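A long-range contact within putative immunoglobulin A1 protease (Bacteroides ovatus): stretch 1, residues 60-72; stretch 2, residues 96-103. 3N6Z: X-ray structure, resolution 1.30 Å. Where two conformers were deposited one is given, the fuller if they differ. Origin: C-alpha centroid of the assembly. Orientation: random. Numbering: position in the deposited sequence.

Stretch 1 60-72: NMRSVLKSGMKVY
Stretch 2 96-103: FPYEIDFD

Two stretches run side by side, first as loops linked by water, then as parallel strands, burying 689 Å² between them. Stretch 1 opens with a short, weakly bonded helix at about 61-64. From it selenomethionine Met61 (chi1 m, chi2 t, chi3 p) points toward stretch 2, and its long, flexible chain brings CE within 3.8 Å of Phe102 CD2, at the ring edge (Phe102 chi1 t); both residues are buried. Leu65, extended (phi/psi -63/150; m, t), also points across. Its CB lies 3.6 Å from Tyr98 CD1, over the face of that ring (chi1 m), while Leu65 CD2 reaches Ile100 CG1 at 3.8 Å, so one branched aliphatic side chain serves two apolar partners.

At Lys66 the CA-to-CB bond points away from stretch 2 and the backbone does the work. One water accepts from Lys66 N (3.0 Å) and lies 2.9 Å from Glu99 O; a second accepts from Glu99 N (3.0 Å) and sits 2.8 Å from both Lys66 O and Pro97 O. These waters link the two backbones where no direct hydrogen bond joins them. Ser67 (p), turning at -64/-27, packs CB 4.0 Å from Pro97 CB. Gly68 (-90/-14) and Met69 (-157/156) follow, the Met69 CA-to-CB bond pointing away.

Lys70 (-64/136; t, t, p, t) lays its aliphatic part along stretch 2, with CB 3.8 Å from Glu99 CB; Lys70 NZ stops 4.6 Å from Asp101 OD2, beyond a salt bridge, and a water 2.7 Å from each joins them.

Strand pairing follows, Val71 beside Ile100 (CA-CA 5.1 Å) and Tyr72 beside Asp101 (CA-CA 4.6 Å). Val71 N donates to Glu99 O at 3.1 Å, and Val71 O accepts from Asp101 N at 3.0 Å, nearly straight. Beta-branched Val71 (t) and Ile100 (m, t) share one buried face. On the other, Tyr72 (m) sets its ring face against Asp101 (t), whose CB is 3.4 Å from Tyr72 CD2.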

ATOM      1  N   ASN A  60      17.528 -13.312   0.687  1.00  8.79           N
ATOM      2  CA  ASN A  60      17.352 -14.767   0.634  1.00  9.68           C
ATOM      3  C   ASN A  60      15.890 -15.206   0.652  1.00  7.75           C
ATOM      4  O   ASN A  60      15.601 -16.383   0.442  1.00  8.97           O
ATOM      5  CB  ASN A  60      18.134 -15.499   1.748  1.00  9.61           C
ATOM      6  CG  ASN A  60      19.647 -15.373   1.581  1.00 10.16           C
ATOM      7  OD1 ASN A  60      20.149 -15.275   0.442  1.00 10.85           O
ATOM      8  ND2 ASN A  60      20.379 -15.378   2.708  1.00  9.70           N
HETATM    9  N   MSE A  61      14.950 -14.268   0.880  1.00  8.69           N
HETATM   10  CA  MSE A  61      13.530 -14.638   0.933  1.00  7.93           C
HETATM   11  C   MSE A  61      13.126 -15.384  -0.346  1.00  7.40           C
HETATM   12  O   MSE A  61      12.399 -16.371  -0.284  1.00  8.55           O
HETATM   13  CB  MSE A  61      12.631 -13.425   1.116  1.00  7.87           C
HETATM   14  CG  MSE A  61      12.801 -12.725   2.450  1.00  9.08           C
HETATM   15 SE   MSE A  61      11.715 -11.138   2.588  0.75  6.41          SE
HETATM   16  CE  MSE A  61       9.968 -12.027   2.579  1.00  8.67           C
ATOM     17  N   ARG A  62      13.529 -14.861  -1.497  1.00  8.32           N
ATOM     18  CA  ARG A  62      13.088 -15.452  -2.766  1.00  9.84           C
ATOM     19  C   ARG A  62      13.501 -16.911  -2.911  1.00  9.36           C
ATOM     20  O   ARG A  62      12.811 -17.711  -3.565  1.00 12.36           O
ATOM     21  CB  ARG A  62      13.623 -14.642  -3.926  1.00 10.91           C
ATOM     22  CG  ARG A  62      15.120 -14.566  -4.014  1.00 15.55           C
ATOM     23  CD  ARG A  62      15.371 -13.918  -5.382  1.00 25.04           C
ATOM     24  NE  ARG A  62      16.285 -12.817  -5.386  1.00 35.83           N
ATOM     25  CZ  ARG A  62      16.234 -11.757  -6.221  1.00 38.14           C
ATOM     26  NH1 ARG A  62      15.224 -11.524  -7.115  1.00 29.82           N
ATOM     27  NH2 ARG A  62      17.209 -10.872  -6.102  1.00 34.74           N
ATOM     28  N   SER A  63      14.602 -17.291  -2.264  1.00  8.80           N
ATOM     29  CA  SER A  63      15.179 -18.637  -2.395  0.70  7.82           C
ATOM     30  C   SER A  63      14.399 -19.689  -1.607  1.00  9.53           C
ATOM     31  O   SER A  63      14.591 -20.861  -1.825  1.00 11.39           O
ATOM     32  CB  SER A  63      16.636 -18.604  -1.927  0.70  8.64           C
ATOM     33  OG  SER A  63      17.360 -17.526  -2.556  0.70  7.62           O
ATOM     34  N   VAL A  64      13.562 -19.253  -0.658  1.00  8.01           N
ATOM     35  CA  VAL A  64      12.875 -20.198   0.246  1.00  8.07           C
ATOM     36  C   VAL A  64      11.347 -20.157   0.130  1.00  7.73           C
ATOM     37  O   VAL A  64      10.625 -20.836   0.874  1.00  8.46           O
ATOM     38  CB  VAL A  64      13.332 -19.992   1.724  1.00  8.44           C
ATOM     39  CG1 VAL A  64      14.802 -20.345   1.898  1.00 10.60           C
ATOM     40  CG2 VAL A  64      12.955 -18.591   2.229  1.00  8.37           C
ATOM     41  N   LEU A  65      10.829 -19.400  -0.840  1.00  8.10           N
ATOM     42  CA  LEU A  65       9.399 -19.422  -1.175  1.00  8.04           C
ATOM     43  C   LEU A  65       8.998 -20.825  -1.683  1.00  7.97           C
ATOM     44  O   LEU A  65       9.830 -21.550  -2.259  1.00  8.64           O
ATOM     45  CB  LEU A  65       9.067 -18.365  -2.190  1.00  8.39           C
ATOM     46  CG  LEU A  65       9.296 -16.907  -1.736  1.00  8.87           C
ATOM     47  CD1 LEU A  65       9.052 -15.949  -2.904  1.00 10.42           C
ATOM     48  CD2 LEU A  65       8.426 -16.533  -0.477  1.00  9.79           C
ATOM     49  N   LYS A  66       7.756 -21.209  -1.458  1.00  8.32           N
ATOM     50  CA  LYS A  66       7.238 -22.539  -1.828  1.00  9.69           C
ATOM     51  C   LYS A  66       5.902 -22.387  -2.542  1.00  9.44           C
ATOM     52  O   LYS A  66       4.965 -21.761  -2.040  1.00  9.64           O
ATOM     53  CB  LYS A  66       7.087 -23.418  -0.594  1.00  9.59           C
ATOM     54  CG  LYS A  66       8.396 -23.761   0.097  1.00 12.14           C
ATOM     55  CD  LYS A  66       8.233 -24.514   1.409  1.00 16.65           C
ATOM     56  CE  LYS A  66       7.770 -25.922   1.206  1.00 21.58           C
ATOM     57  NZ  LYS A  66       7.716 -26.641   2.547  1.00 22.63           N
ATOM     58  N   SER A  67       5.821 -22.937  -3.748  0.70  9.12           N
ATOM     59  CA  SER A  67       4.611 -22.869  -4.560  0.70  9.59           C
ATOM     60  C   SER A  67       3.406 -23.602  -3.936  0.70 11.60           C
ATOM     61  O   SER A  67       2.259 -23.260  -4.195  0.70 15.10           O
ATOM     62  CB  SER A  67       4.898 -23.422  -5.966  0.70 10.39           C
ATOM     63  OG  SER A  67       5.214 -24.807  -5.945  0.70 10.45           O
ATOM     64  N   GLY A  68       3.690 -24.599  -3.118  0.70 12.27           N
ATOM     65  CA  GLY A  68       2.653 -25.424  -2.475  0.70 13.72           C
ATOM     66  C   GLY A  68       2.118 -24.995  -1.114  0.70 14.55           C
ATOM     67  O   GLY A  68       1.098 -25.535  -0.662  0.70 16.84           O
HETATM   68  N   MSE A  69       2.792 -24.066  -0.441  0.70 14.54           N
HETATM   69  CA  MSE A  69       2.336 -23.586   0.879  0.70 14.41           C
HETATM   70  C   MSE A  69       2.876 -22.193   1.201  0.70 12.72           C
HETATM   71  O   MSE A  69       3.941 -21.816   0.712  0.70 12.08           O
HETATM   72  CB  MSE A  69       2.747 -24.539   1.989  0.70 19.44           C
HETATM   73  CG  MSE A  69       4.047 -25.253   1.793  0.70 21.86           C
HETATM   74 SE   MSE A  69       4.372 -26.166   3.456  0.52 29.20          SE
HETATM   75  CE  MSE A  69       4.446 -27.980   2.784  0.70 35.30           C
ATOM     76  N   LYS A  70       2.162 -21.484   2.089  1.00 11.95           N
ATOM     77  CA  LYS A  70       2.554 -20.196   2.627  1.00  9.88           C
ATOM     78  C   LYS A  70       3.814 -20.319   3.442  1.00  9.46           C
ATOM     79  O   LYS A  70       3.954 -21.265   4.210  1.00 12.33           O
ATOM     80  CB  LYS A  70       1.407 -19.656   3.484  1.00 10.94           C
ATOM     81  CG  LYS A  70       1.644 -18.262   4.020  1.00 10.27           C
ATOM     82  CD  LYS A  70       0.398 -17.574   4.457  1.00 13.25           C
ATOM     83  CE  LYS A  70      -0.157 -18.253   5.662  1.00 15.09           C
ATOM     84  NZ  LYS A  70      -1.468 -17.615   6.088  1.00 20.33           N
ATOM     85  N   VAL A  71       4.735 -19.384   3.236  1.00  7.87           N
ATOM     86  CA  VAL A  71       5.996 -19.346   3.961  1.00  8.47           C
ATOM     87  C   VAL A  71       6.017 -18.081   4.840  1.00  7.17           C
ATOM     88  O   VAL A  71       5.574 -16.998   4.434  1.00  8.55           O
ATOM     89  CB  VAL A  71       7.217 -19.428   2.993  1.00  7.70           C
ATOM     90  CG1 VAL A  71       8.550 -19.276   3.751  1.00  9.09           C
ATOM     91  CG2 VAL A  71       7.163 -20.743   2.222  1.00  9.56           C
ATOM     92  N   TYR A  72       6.498 -18.257   6.068  1.00  7.62           N
ATOM     93  CA  TYR A  72       6.458 -17.267   7.146  1.00  7.03           C
ATOM     94  C   TYR A  72       7.846 -16.653   7.357  1.00  7.79           C
ATOM     95  O   TYR A  72       8.847 -17.380   7.503  1.00  7.72           O
ATOM     96  CB  TYR A  72       6.010 -17.889   8.475  1.00  7.07           C
ATOM     97  CG  TYR A  72       4.562 -18.336   8.508  1.00  9.16           C
ATOM     98  CD1 TYR A  72       4.113 -19.419   7.745  1.00 10.97           C
ATOM     99  CD2 TYR A  72       3.647 -17.664   9.289  1.00 11.75           C
ATOM    100  CE1 TYR A  72       2.790 -19.829   7.798  1.00 13.61           C
ATOM    101  CE2 TYR A  72       2.332 -18.069   9.343  1.00 11.24           C
ATOM    102  CZ  TYR A  72       1.894 -19.118   8.584  1.00 11.81           C
ATOM    103  OH  TYR A  72       0.552 -19.519   8.671  1.00 16.07           O
ATOM    104  N   PHE A  96       1.977 -16.257  -9.887  1.00  8.83           N
ATOM    105  CA  PHE A  96       1.940 -15.680  -8.537  1.00  8.37           C
ATOM    106  C   PHE A  96       1.726 -16.787  -7.475  1.00  8.28           C
ATOM    107  O   PHE A  96       0.903 -16.624  -6.562  1.00  9.44           O
ATOM    108  CB  PHE A  96       0.807 -14.616  -8.428  1.00  9.99           C
ATOM    109  CG  PHE A  96       0.631 -13.780  -9.653  1.00 10.54           C
ATOM    110  CD1 PHE A  96       1.633 -12.931 -10.094  1.00 10.38           C
ATOM    111  CD2 PHE A  96      -0.545 -13.847 -10.381  1.00 12.45           C
ATOM    112  CE1 PHE A  96       1.477 -12.171 -11.227  1.00 12.06           C
ATOM    113  CE2 PHE A  96      -0.697 -13.077 -11.525  1.00 14.48           C
ATOM    114  CZ  PHE A  96       0.321 -12.225 -11.933  1.00 12.86           C
ATOM    115  N   PRO A  97       2.513 -17.873  -7.537  1.00  7.77           N
ATOM    116  CA  PRO A  97       2.186 -19.052  -6.722  1.00  7.58           C
ATOM    117  C   PRO A  97       2.574 -18.999  -5.236  1.00  7.65           C
ATOM    118  O   PRO A  97       2.194 -19.895  -4.498  1.00 10.27           O
ATOM    119  CB  PRO A  97       2.995 -20.164  -7.418  1.00  9.63           C
ATOM    120  CG  PRO A  97       4.256 -19.442  -7.856  1.00  9.77           C
ATOM    121  CD  PRO A  97       3.670 -18.147  -8.419  1.00  8.46           C
ATOM    122  N   TYR A  98       3.333 -17.987  -4.816  1.00  7.45           N
ATOM    123  CA  TYR A  98       3.938 -17.970  -3.484  1.00  7.28           C
ATOM    124  C   TYR A  98       3.123 -17.157  -2.495  1.00  8.10           C
ATOM    125  O   TYR A  98       3.142 -15.923  -2.558  1.00 13.10           O
ATOM    126  CB  TYR A  98       5.335 -17.355  -3.592  1.00  8.11           C
ATOM    127  CG  TYR A  98       6.275 -18.088  -4.529  1.00  8.59           C
ATOM    128  CD1 TYR A  98       6.470 -19.460  -4.421  1.00  9.87           C
ATOM    129  CD2 TYR A  98       6.970 -17.407  -5.494  1.00  8.40           C
ATOM    130  CE1 TYR A  98       7.355 -20.127  -5.258  1.00  8.27           C
ATOM    131  CE2 TYR A  98       7.858 -18.049  -6.323  1.00  8.94           C
ATOM    132  CZ  TYR A  98       8.049 -19.413  -6.209  1.00  8.13           C
ATOM    133  OH  TYR A  98       8.943 -20.080  -7.012  1.00 11.54           O
ATOM    134  N   GLU A  99       2.496 -17.840  -1.532  1.00  7.80           N
ATOM    135  CA  GLU A  99       1.816 -17.198  -0.429  1.00  7.81           C
ATOM    136  C   GLU A  99       2.839 -16.852   0.658  1.00  7.42           C
ATOM    137  O   GLU A  99       3.785 -17.619   0.908  1.00  7.90           O
ATOM    138  CB  GLU A  99       0.725 -18.097   0.139  1.00  8.34           C
ATOM    139  CG  GLU A  99      -0.394 -18.389  -0.862  1.00  9.06           C
ATOM    140  CD  GLU A  99      -1.295 -19.515  -0.428  1.00  9.70           C
ATOM    141  OE1 GLU A  99      -1.488 -19.687   0.804  1.00 12.76           O
ATOM    142  OE2 GLU A  99      -1.838 -20.196  -1.321  1.00 12.27           O
ATOM    143  N   ILE A 100       2.621 -15.717   1.315  1.00  7.31           N
ATOM    144  CA  ILE A 100       3.588 -15.173   2.269  1.00  7.48           C
ATOM    145  C   ILE A 100       2.899 -14.612   3.497  1.00  7.22           C
ATOM    146  O   ILE A 100       1.862 -13.949   3.406  1.00  8.65           O
ATOM    147  CB  ILE A 100       4.451 -14.054   1.617  1.00  7.81           C
ATOM    148  CG1 ILE A 100       5.278 -14.605   0.458  1.00  7.77           C
ATOM    149  CG2 ILE A 100       5.344 -13.355   2.667  1.00  9.03           C
ATOM    150  CD1 ILE A 100       5.917 -13.528  -0.434  1.00  8.91           C
ATOM    151  N   ASP A 101       3.447 -14.942   4.659  1.00  7.56           N
ATOM    152  CA  ASP A 101       3.122 -14.295   5.931  1.00  8.04           C
ATOM    153  C   ASP A 101       4.373 -13.546   6.361  1.00  7.58           C
ATOM    154  O   ASP A 101       5.397 -14.149   6.588  1.00  8.26           O
ATOM    155  CB  ASP A 101       2.686 -15.305   7.004  1.00  8.68           C
ATOM    156  CG  ASP A 101       2.154 -14.623   8.228  1.00 10.08           C
ATOM    157  OD1 ASP A 101       2.980 -14.215   9.059  1.00 12.45           O
ATOM    158  OD2 ASP A 101       0.924 -14.461   8.338  1.00 13.65           O
ATOM    159  N   PHE A 102       4.259 -12.227   6.478  1.00  7.53           N
ATOM    160  CA  PHE A 102       5.379 -11.367   6.818  1.00  7.32           C
ATOM    161  C   PHE A 102       5.020 -10.509   8.030  1.00  7.79           C
ATOM    162  O   PHE A 102       4.032  -9.774   8.005  1.00  8.44           O
ATOM    163  CB  PHE A 102       5.731 -10.468   5.618  1.00  7.52           C
ATOM    164  CG  PHE A 102       7.014  -9.681   5.804  1.00  6.94           C
ATOM    165  CD1 PHE A 102       7.016  -8.473   6.468  1.00  8.83           C
ATOM    166  CD2 PHE A 102       8.220 -10.193   5.348  1.00  7.10           C
ATOM    167  CE1 PHE A 102       8.183  -7.751   6.649  1.00  9.63           C
ATOM    168  CE2 PHE A 102       9.385  -9.515   5.538  1.00  8.09           C
ATOM    169  CZ  PHE A 102       9.360  -8.273   6.177  1.00  9.06           C
ATOM    170  N   ASP A 103       5.819 -10.626   9.081  1.00  7.26           N
ATOM    171  CA  ASP A 103       5.659  -9.813  10.283  0.60  8.25           C
ATOM    172  C   ASP A 103       6.929  -8.998  10.486  1.00  7.60           C
ATOM    173  O   ASP A 103       7.983  -9.547  10.779  1.00  8.42           O
ATOM    174  CB  ASP A 103       5.385 -10.714  11.495  0.60  8.75           C
ATOM    175  CG  ASP A 103       5.147  -9.936  12.774  0.60 11.03           C
ATOM    176  OD1 ASP A 103       5.006  -8.686  12.731  0.60  9.53           O
ATOM    177  OD2 ASP A 103       5.067 -10.610  13.831  0.60 14.76           O
TER
HETATM  178  O   HOH W   1       5.492 -19.381  -0.588  1.00  8.81           O
HETATM  179  O   HOH W   2       2.340 -20.790  -1.880  0.70 10.07           O
HETATM  180  O   HOH W   3      -0.784 -15.014   6.343  1.00 15.17           O